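Local coordinates for DUF1881 domain-containing protein (Neurospora crassa, PDB 5Z6D) that is of uncertain cellular role but joins a betagamma-crystallin domain, its calcium site made inoperative by the interface, to an Ig-like domain, at residues Asp99-Gly103 with Leu200-Lys204. The protein carries 1 engineered substitution. Residues are numbered along the deposited sequence; the frame is centred on the assembly and turned at random.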
loop_
_atom_site.group_PDB
_atom_site.type_symbol
_atom_site.label_atom_id
_atom_site.label_comp_id
_atom_site.label_asym_id
_atom_site.label_seq_id
_atom_site.Cartn_x
_atom_site.Cartn_y
_atom_site.Cartn_z
ATOM N N ASP A 99 -12.969 13.054 -3.153
ATOM C CA ASP A 99 -14.382 13.348 -3.052
ATOM C C ASP A 99 -14.720 14.488 -4.002
ATOM O O ASP A 99 -14.179 15.587 -3.878
ATOM C CB ASP A 99 -14.747 13.726 -1.619
ATOM C CG ASP A 99 -16.119 14.362 -1.521
ATOM O OD1 ASP A 99 -17.015 13.958 -2.293
ATOM O OD2 ASP A 99 -16.296 15.265 -0.677
ATOM N N ALA A 100 -15.604 14.219 -4.952
ATOM C CA ALA A 100 -15.982 15.220 -5.943
ATOM C C ALA A 100 -17.330 15.859 -5.627
ATOM O O ALA A 100 -17.836 16.652 -6.423
ATOM C CB ALA A 100 -16.014 14.592 -7.329
ATOM N N THR A 101 -17.901 15.522 -4.471
ATOM C CA THR A 101 -19.253 15.971 -4.128
ATOM C C THR A 101 -19.312 17.247 -3.287
ATOM O O THR A 101 -20.396 17.657 -2.846
ATOM C CB THR A 101 -20.030 14.874 -3.365
ATOM O OG1 THR A 101 -19.453 14.689 -2.066
ATOM C CG2 THR A 101 -20.005 13.559 -4.140
ATOM N N GLY A 102 -18.163 17.868 -3.049
ATOM C CA GLY A 102 -18.124 19.151 -2.366
ATOM C C GLY A 102 -17.944 19.102 -0.859
ATOM O O GLY A 102 -18.164 20.096 -0.178
ATOM N N GLY A 103 -17.523 17.954 -0.338
ATOM C CA GLY A 103 -17.359 17.795 1.095
ATOM C C GLY A 103 -16.095 18.423 1.655
ATOM O O GLY A 103 -15.179 18.791 0.910
ATOM N N LEU A 200 -15.251 9.559 -4.753
ATOM C CA LEU A 200 -16.680 9.588 -4.436
ATOM C C LEU A 200 -17.387 10.548 -5.391
ATOM O O LEU A 200 -17.176 11.750 -5.330
ATOM C CB LEU A 200 -16.918 10.010 -2.979
ATOM C CG LEU A 200 -18.376 9.948 -2.518
ATOM C CD1 LEU A 200 -18.845 8.501 -2.380
ATOM C CD2 LEU A 200 -18.573 10.689 -1.214
ATOM N N VAL A 201 -18.207 10.013 -6.286
ATOM C CA VAL A 201 -18.849 10.853 -7.297
ATOM C C VAL A 201 -20.314 11.132 -6.946
ATOM O O VAL A 201 -20.951 12.007 -7.531
ATOM C CB VAL A 201 -18.756 10.216 -8.702
ATOM C CG1 VAL A 201 -17.304 10.238 -9.204
ATOM C CG2 VAL A 201 -19.296 8.799 -8.684
ATOM N N ASP A 202 -20.833 10.398 -5.970
ATOM C CA ASP A 202 -22.219 10.556 -5.539
ATOM C C ASP A 202 -22.312 10.249 -4.050
ATOM O O ASP A 202 -21.845 9.204 -3.611
ATOM C CB ASP A 202 -23.128 9.630 -6.354
ATOM C CG ASP A 202 -24.567 9.645 -5.879
ATOM O OD1 ASP A 202 -24.982 10.630 -5.233
ATOM O OD2 ASP A 202 -25.289 8.664 -6.164
ATOM N N ASN A 203 -22.886 11.153 -3.265
ATOM C CA ASN A 203 -22.925 10.933 -1.823
ATOM C C ASN A 203 -24.301 10.503 -1.328
ATOM O O ASN A 203 -24.552 10.468 -0.127
ATOM C CB ASN A 203 -22.447 12.183 -1.073
ATOM C CG ASN A 203 -23.269 13.417 -1.391
ATOM O OD1 ASN A 203 -24.036 13.441 -2.349
ATOM N ND2 ASN A 203 -23.094 14.462 -0.589
ATOM N N LYS A 204 -25.174 10.144 -2.259
ATOM C CA LYS A 204 -26.455 9.535 -1.911
ATOM C C LYS A 204 -26.276 8.056 -1.550
ATOM O O LYS A 204 -25.765 7.278 -2.348
ATOM C CB LYS A 204 -27.449 9.679 -3.068
ATOM C CG LYS A 204 -28.863 9.225 -2.731
ATOM C CD LYS A 204 -29.750 9.220 -3.974
ATOM C CE LYS A 204 -31.225 9.186 -3.607
ATOM N NZ LYS A 204 -31.564 8.001 -2.772
#
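Thr101 and Leu200 meet where two parallel strands of the Ig-like domain, 91-99 and 195-200, run out side by side into loops. The last pairing of the two strands sets Asp99 next to Leu200, and the ladder ends with a nearly straight bond from Ala100 N to Leu200 O (3.0 Å, 166°) lying in the carbonyl plane. Beyond it the chains diverge, and the Thr101 side chain lies between them. Its CG2 lies 3.6 Å from Leu200 O and 3.7 Å from Val201 C, so the methyl packs against the backbone where the second chain turns out of the sheet. With OG1 set between the backbone N and the carbonyl carbon (chi1 69°), the hydroxyl is turned back to Asp99, whose OD1 it meets at 2.6 Å on the syn lone pair.

Asp99 and Leu200 point the same way on one face of the sheet, and Leu200 CD2 rests 3.8 Å from Asp99 OD1. The same oxygen accepts Thr101 N from above the carboxylate plane, closing an Asx turn, while OD2 takes Gly103 N. An alanine in place of Asp99 would probably leave both amides and the hydroxyl without their acceptor, setting the loop and the Thr101 methyl free to shift. Tyr108 of strand 108-112 touches Asp99, Thr101 and Leu200 and hydrogen-bonds Asn203 ND2, tying the ends of both strands to the other sheet. Asn203 comes up to Thr101 at an angle, with its ND2 3.9 Å from Thr101 OG1.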